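Side-chain contacts in uncharacterized ACR, COG1565 superfamily (Burkholderia thailandensis, PDB 4F3N), which is of unknown function but binds S-adenosyl-L-homocysteine and, as a methyltransferase-superfamily member, may symmetrically dimethylate arginine side chains of proteins: residues A130-A135 and E208-G213; T284-L289 and A353-L358. All coordinates share one frame; numbering follows the deposited sequence.

Contact 1: residues A130-A135 and E208-G213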
ATOM      1  N   ALA A 130     -20.001   1.137  -3.765  1.00  8.92           N
ATOM      2  CA  ALA A 130     -21.315   0.977  -4.422  1.00  8.91           C
ATOM      3  C   ALA A 130     -21.673   2.218  -5.257  1.00  9.17           C
ATOM      4  O   ALA A 130     -22.176   2.115  -6.389  1.00  9.00           O
ATOM      5  CB  ALA A 130     -22.380   0.663  -3.370  1.00  9.17           C
ATOM      6  N   GLN A 131     -21.413   3.399  -4.718  1.00  9.43           N
ATOM      7  CA  GLN A 131     -21.673   4.613  -5.451  1.00 10.07           C
ATOM      8  C   GLN A 131     -20.862   4.685  -6.741  1.00  9.87           C
ATOM      9  O   GLN A 131     -21.379   5.137  -7.762  1.00 10.24           O
ATOM     10  CB  GLN A 131     -21.447   5.857  -4.582  1.00 10.79           C
ATOM     11  CG  GLN A 131     -22.033   7.098  -5.212  1.00 12.30           C
ATOM     12  CD  GLN A 131     -22.024   8.325  -4.289  1.00 13.47           C
ATOM     13  OE1 GLN A 131     -21.087   8.541  -3.539  1.00 14.15           O
ATOM     14  NE2 GLN A 131     -23.089   9.133  -4.347  1.00 16.22           N
ATOM     15  N   ALA A 132     -19.608   4.249  -6.726  1.00  9.43           N
ATOM     16  CA  ALA A 132     -18.777   4.264  -7.928  1.00  9.58           C
ATOM     17  C   ALA A 132     -19.262   3.231  -8.942  1.00  9.92           C
ATOM     18  O   ALA A 132     -19.279   3.519 -10.146  1.00 10.33           O
ATOM     19  CB  ALA A 132     -17.307   4.035  -7.568  1.00  9.72           C
ATOM     20  N   LEU A 133     -19.663   2.043  -8.457  1.00  9.58           N
ATOM     21  CA  LEU A 133     -20.245   1.003  -9.335  1.00 10.17           C
ATOM     22  C   LEU A 133     -21.499   1.569 -10.016  1.00 11.01           C
ATOM     23  O   LEU A 133     -21.666   1.445 -11.211  1.00 11.33           O
ATOM     24  CB  LEU A 133     -20.586  -0.241  -8.535  1.00  9.68           C
ATOM     25  CG  LEU A 133     -19.393  -1.063  -8.061  1.00  9.61           C
ATOM     26  CD1 LEU A 133     -19.836  -2.050  -6.980  1.00  9.27           C
ATOM     27  CD2 LEU A 133     -18.631  -1.783  -9.178  1.00  9.52           C
ATOM     28  N   ASP A 134     -22.390   2.173  -9.238  1.00 11.49           N
ATOM     29  CA  ASP A 134     -23.633   2.726  -9.810  1.00 13.18           C
ATOM     30  C   ASP A 134     -23.339   3.796 -10.843  1.00 13.27           C
ATOM     31  O   ASP A 134     -23.979   3.863 -11.909  1.00 13.56           O
ATOM     32  CB  ASP A 134     -24.469   3.415  -8.725  1.00 14.76           C
ATOM     33  CG  ASP A 134     -25.138   2.435  -7.748  1.00 16.11           C
ATOM     34  OD1 ASP A 134     -25.338   1.253  -8.086  1.00 17.91           O
ATOM     35  OD2 ASP A 134     -25.506   2.895  -6.646  1.00 18.15           O
ATOM     36  N   ALA A 135     -22.468   4.721 -10.466  1.00 13.26           N
ATOM     37  CA  ALA A 135     -22.154   5.879 -11.311  1.00 14.03           C
ATOM     38  C   ALA A 135     -21.500   5.478 -12.641  1.00 14.70           C
ATOM     39  O   ALA A 135     -21.759   6.124 -13.676  1.00 15.85           O
ATOM     40  CB  ALA A 135     -21.283   6.850 -10.542  1.00 13.62           C
ATOM     41  N   GLU A 208     -13.490  -3.231 -16.156  1.00 12.92           N
ATOM     42  CA  GLU A 208     -14.653  -2.392 -15.907  1.00 13.94           C
ATOM     43  C   GLU A 208     -15.190  -2.716 -14.527  1.00 12.14           C
ATOM     44  O   GLU A 208     -15.726  -3.803 -14.286  1.00 12.70           O
ATOM     45  CB  GLU A 208     -15.723  -2.607 -16.964  1.00 16.00           C
ATOM     46  CG  GLU A 208     -15.289  -2.166 -18.350  1.00 18.47           C
ATOM     47  CD  GLU A 208     -16.417  -2.201 -19.361  1.00 22.71           C
ATOM     48  OE1 GLU A 208     -17.581  -2.459 -18.961  1.00 24.71           O
ATOM     49  OE2 GLU A 208     -16.119  -1.974 -20.549  1.00 26.29           O
ATOM     50  N   GLY A 209     -15.052  -1.779 -13.598  1.00 10.76           N
ATOM     51  CA  GLY A 209     -15.475  -2.000 -12.224  1.00  9.77           C
ATOM     52  C   GLY A 209     -14.681  -1.124 -11.298  1.00  9.14           C
ATOM     53  O   GLY A 209     -14.159  -0.065 -11.704  1.00  8.80           O
ATOM     54  N   VAL A 210     -14.569  -1.557 -10.053  1.00  8.47           N
ATOM     55  CA  VAL A 210     -13.881  -0.782  -8.989  1.00  7.81           C
ATOM     56  C   VAL A 210     -12.651  -1.567  -8.497  1.00  7.74           C
ATOM     57  O   VAL A 210     -12.745  -2.738  -8.099  1.00  7.21           O
ATOM     58  CB  VAL A 210     -14.773  -0.431  -7.800  1.00  7.61           C
ATOM     59  CG1 VAL A 210     -13.917   0.140  -6.664  1.00  7.67           C
ATOM     60  CG2 VAL A 210     -15.871   0.537  -8.202  1.00  7.71           C
ATOM     61  N   VAL A 211     -11.504  -0.904  -8.596  1.00  7.49           N
ATOM     62  CA  VAL A 211     -10.236  -1.484  -8.149  1.00  8.13           C
ATOM     63  C   VAL A 211      -9.966  -0.926  -6.741  1.00  7.75           C
ATOM     64  O   VAL A 211     -10.216   0.254  -6.445  1.00  7.60           O
ATOM     65  CB  VAL A 211      -9.082  -1.095  -9.092  1.00  8.71           C
ATOM     66  CG1 VAL A 211      -7.749  -1.668  -8.598  1.00  9.16           C
ATOM     67  CG2 VAL A 211      -9.444  -1.448 -10.540  1.00  9.54           C
ATOM     68  N   VAL A 212      -9.490  -1.808  -5.880  1.00  8.20           N
ATOM     69  CA  VAL A 212      -9.146  -1.475  -4.465  1.00  8.26           C
ATOM     70  C   VAL A 212      -7.682  -1.873  -4.179  1.00  8.61           C
ATOM     71  O   VAL A 212      -7.254  -3.005  -4.459  1.00  8.45           O
ATOM     72  CB  VAL A 212     -10.074  -2.147  -3.457  1.00  8.12           C
ATOM     73  CG1 VAL A 212      -9.612  -1.800  -2.016  1.00  8.48           C
ATOM     74  CG2 VAL A 212     -11.525  -1.710  -3.644  1.00  8.21           C
ATOM     75  N   GLY A 213      -6.864  -0.925  -3.705  1.00  8.79           N
ATOM     76  CA  GLY A 213      -5.480  -1.212  -3.323  1.00  9.00           C
ATOM     77  C   GLY A 213      -5.271  -0.673  -1.919  1.00  9.31           C
ATOM     78  O   GLY A 213      -5.011   0.510  -1.750  1.00  9.31           O
TER
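Val210 meets helix 118-136 with a single branch, and two neighbouring residues of the helix share it. The methyl of Ala132 comes to CG2 of Val210 from one direction, CB to CG2 3.8 Å. Leu133 arrives from another, its CD2 lying 3.7 Å from the same CG2. Seen from Val210 CG2, the two directions open by about 109°, so the branch pushes between a short side chain and a long one.

The leucine and valine side chains cross at about a right angle, and Leu133 adds its branch point to the contact, CG being 3.9 Å from Val210 CG2. The valine torsion explains the choice of branch: with CG1 anti to the backbone N (chi1 170°), CG2 is left beside that N, where it faces the helix. The first bond of the Leu133 side chain does not point at the strand; its end makes the approach, bringing CD2 to 4.4 Å from CA of Gly209, at the corner before the strand.

All of this is buried and apolar: a helix packed on a central parallel strand of the Rossmann-like methyltransferase sheet. The same strand runs on to Asn214, an S-adenosyl-L-homocysteine-binding residue whose side chain is about 11 Å from that of Val210. Strand 210-214 is hydrogen-bonded between strands 140-144 and 293-298. Ala132 also touches Ala293 and Val210 touches Phe295, whereas Val211 packs on helix 276-288.

Contact 2: residues T284-L289 and A353-L358; sequences TVCAML and AGADLL
The carbonyl oxygens of Cys286 and Ala353, whose side chains also touch, are both hydrogen-bonded to one nitrogen, NH2 of Arg414. The two oxygens, Cys286 O and Ala353 O, lie 4.6 Å apart, close enough for a single guanidinium nitrogen to serve both. This junction flanks the seven-stranded sheet of a class I methyltransferase-like fold, with strand order 3-2-1-4-5-7-6, and it illustrates how such a fold can pack the last turns of a helix against the turn before an edge strand through small side chains. Helix 276-288 supplies one partner. The other is the turn joining helix 343-352 to the outermost strand 356-362; there the helix finishes in a Schellman motif. Gly354 has the positive phi (102°) of that motif, and Ala353 and Ala355, before and after it, both point their methyls toward Cys286.

The cysteine is met by two carbons at nearly a right angle. CB of Cys286 is 3.9 Å from CB of Ala353 and 4.1 Å from CB of Ala355, and the directions to the two methyls differ by about 92°. The Ala353 methyl also lies against the helix backbone, its CB 4.1 Å from N of Ala287, where Ala287 is exposed. Deeper in, Cys286 touches Phe412 of strand 407-414, the strand that hydrogen-bonds to strand 356-362 through Asp356 and Leu358.

No hydrogen bond runs directly between the two segments, so apart from the shared arginine their meeting is one of methyls, a methylene and sulfur. With chi1 near -73°, the sulfur stands anti to the carbonyl carbon of its own residue and passes alongside Ala355, Cys286 SG to Ala355 CB 4.1 Å.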
ATOM      1  N   THR A 284      -0.265   1.630 -14.772  1.00 11.66           N
ATOM      2  CA  THR A 284      -0.754   0.395 -15.380  1.00 11.47           C
ATOM      3  C   THR A 284      -2.220   0.187 -15.020  1.00 11.09           C
ATOM      4  O   THR A 284      -3.019  -0.164 -15.861  1.00 10.99           O
ATOM      5  CB  THR A 284       0.099  -0.822 -14.948  1.00 11.33           C
ATOM      6  OG1 THR A 284       1.471  -0.604 -15.380  1.00 11.72           O
ATOM      7  CG2 THR A 284      -0.452  -2.099 -15.481  1.00 12.22           C
ATOM      8  N   VAL A 285      -2.561   0.389 -13.753  1.00 10.36           N
ATOM      9  CA  VAL A 285      -3.971   0.274 -13.326  1.00  9.93           C
ATOM     10  C   VAL A 285      -4.907   1.243 -14.030  1.00 10.21           C
ATOM     11  O   VAL A 285      -6.003   0.875 -14.476  1.00 10.27           O
ATOM     12  CB  VAL A 285      -4.076   0.451 -11.797  1.00  9.67           C
ATOM     13  CG1 VAL A 285      -5.555   0.487 -11.348  1.00  9.59           C
ATOM     14  CG2 VAL A 285      -3.275  -0.659 -11.119  1.00  9.23           C
ATOM     15  N   CYS A 286      -4.482   2.483 -14.158  1.00 10.39           N
ATOM     16  CA  CYS A 286      -5.325   3.523 -14.707  1.00 10.99           C
ATOM     17  C   CYS A 286      -5.433   3.382 -16.235  1.00 12.06           C
ATOM     18  O   CYS A 286      -6.451   3.743 -16.821  1.00 12.14           O
ATOM     19  CB  CYS A 286      -4.850   4.911 -14.282  1.00 11.08           C
ATOM     20  SG  CYS A 286      -5.197   5.262 -12.546  1.00 11.77           S
ATOM     21  N   ALA A 287      -4.421   2.793 -16.861  1.00 12.24           N
ATOM     22  CA  ALA A 287      -4.510   2.523 -18.294  1.00 13.24           C
ATOM     23  C   ALA A 287      -5.440   1.316 -18.539  1.00 13.52           C
ATOM     24  O   ALA A 287      -6.163   1.249 -19.553  1.00 14.15           O
ATOM     25  CB  ALA A 287      -3.133   2.293 -18.885  1.00 13.60           C
ATOM     26  N   MET A 288      -5.420   0.376 -17.618  1.00 12.80           N
ATOM     27  CA  MET A 288      -6.283  -0.822 -17.647  1.00 12.96           C
ATOM     28  C   MET A 288      -7.743  -0.497 -17.417  1.00 13.00           C
ATOM     29  O   MET A 288      -8.626  -1.090 -18.021  1.00 13.50           O
ATOM     30  CB  MET A 288      -5.799  -1.809 -16.562  1.00 12.83           C
ATOM     31  CG  MET A 288      -6.739  -2.967 -16.248  1.00 12.78           C
ATOM     32  SD  MET A 288      -6.383  -3.766 -14.682  1.00 13.58           S
ATOM     33  CE  MET A 288      -7.076  -2.558 -13.553  1.00 12.81           C
ATOM     34  N   LEU A 289      -7.994   0.368 -16.455  1.00 12.97           N
ATOM     35  CA  LEU A 289      -9.361   0.757 -16.114  1.00 12.62           C
ATOM     36  C   LEU A 289     -10.063   1.421 -17.289  1.00 13.44           C
ATOM     37  O   LEU A 289      -9.667   2.513 -17.679  1.00 13.96           O
ATOM     38  CB  LEU A 289      -9.319   1.708 -14.931  1.00 12.31           C
ATOM     39  CG  LEU A 289     -10.660   2.146 -14.365  1.00 12.47           C
ATOM     40  CD1 LEU A 289     -11.335   0.942 -13.767  1.00 12.33           C
ATOM     41  CD2 LEU A 289     -10.492   3.259 -13.312  1.00 12.67           C
ATOM     42  N   ALA A 353      -2.153   8.884 -17.172  1.00 16.22           N
ATOM     43  CA  ALA A 353      -2.631   7.748 -17.924  1.00 17.44           C
ATOM     44  C   ALA A 353      -4.000   8.016 -18.511  1.00 17.80           C
ATOM     45  O   ALA A 353      -4.545   7.176 -19.221  1.00 20.51           O
ATOM     46  CB  ALA A 353      -2.669   6.520 -17.028  1.00 17.10           C
ATOM     47  N   GLY A 354      -4.568   9.176 -18.211  1.00 18.96           N
ATOM     48  CA  GLY A 354      -5.826   9.622 -18.812  1.00 19.10           C
ATOM     49  C   GLY A 354      -7.056   9.458 -17.914  1.00 18.48           C
ATOM     50  O   GLY A 354      -8.160   9.874 -18.278  1.00 19.11           O
ATOM     51  N   ALA A 355      -6.879   8.895 -16.725  1.00 16.69           N
ATOM     52  CA  ALA A 355      -7.999   8.802 -15.768  1.00 15.16           C
ATOM     53  C   ALA A 355      -8.222  10.179 -15.146  1.00 14.97           C
ATOM     54  O   ALA A 355      -7.360  11.024 -15.137  1.00 14.58           O
ATOM     55  CB  ALA A 355      -7.736   7.750 -14.658  1.00 14.18           C
ATOM     56  N   ASP A 356      -9.441  10.396 -14.676  1.00 14.61           N
ATOM     57  CA  ASP A 356      -9.791  11.526 -13.858  1.00 14.25           C
ATOM     58  C   ASP A 356      -9.383  11.292 -12.421  1.00 12.88           C
ATOM     59  O   ASP A 356      -9.425  10.153 -11.939  1.00 11.28           O
ATOM     60  CB  ASP A 356     -11.310  11.706 -13.923  1.00 14.91           C
ATOM     61  CG  ASP A 356     -11.812  11.916 -15.373  1.00 17.09           C
ATOM     62  OD1 ASP A 356     -11.135  12.678 -16.098  1.00 17.92           O
ATOM     63  OD2 ASP A 356     -12.816  11.279 -15.786  1.00 19.24           O
ATOM     64  N   LEU A 357      -9.052  12.372 -11.716  1.00 12.72           N
ATOM     65  CA  LEU A 357      -8.900  12.306 -10.266  1.00 12.05           C
ATOM     66  C   LEU A 357     -10.280  12.456  -9.679  1.00 12.18           C
ATOM     67  O   LEU A 357     -10.920  13.471  -9.844  1.00 12.72           O
ATOM     68  CB  LEU A 357      -8.003  13.397  -9.739  1.00 12.15           C
ATOM     69  CG  LEU A 357      -7.805  13.481  -8.222  1.00 11.64           C
ATOM     70  CD1 LEU A 357      -6.988  12.292  -7.767  1.00 11.37           C
ATOM     71  CD2 LEU A 357      -7.095  14.792  -7.870  1.00 13.22           C
ATOM     72  N   LEU A 358     -10.739  11.414  -9.013  1.00 11.58           N
ATOM     73  CA  LEU A 358     -12.051  11.364  -8.376  1.00 11.43           C
ATOM     74  C   LEU A 358     -12.025  11.990  -6.988  1.00 11.08           C
ATOM     75  O   LEU A 358     -12.988  12.614  -6.590  1.00 12.54           O
ATOM     76  CB  LEU A 358     -12.530   9.900  -8.314  1.00 11.37           C
ATOM     77  CG  LEU A 358     -13.932   9.671  -7.825  1.00 11.90           C
ATOM     78  CD1 LEU A 358     -14.959  10.399  -8.699  1.00 12.64           C
ATOM     79  CD2 LEU A 358     -14.172   8.146  -7.708  1.00 12.34           C
TER

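After two earlier helices, 52-71 and 78-87, the chain enters helix 118-136, then runs through strands 140-144, 168-172 and 197-200 before strand 210-214 returns to that helix and contact 1 closes the loop. The antiparallel five-stranded sheet receives most of its strands next. Helix 276-288 then opens the second loop, which includes strand 293-298 and helix 343-352 and is closed by contact 2 in the turn that leads into strand 356-362. The loops follow in series, neither crossing nor enclosing the other. The centres of the two contacts lie about 13 Å apart, and their segments touch, Gly209 O to Leu289 CD1 3.6 Å. Helix 276-288 thus lies between central strand 210-214 and the turn before edge strand 356-362.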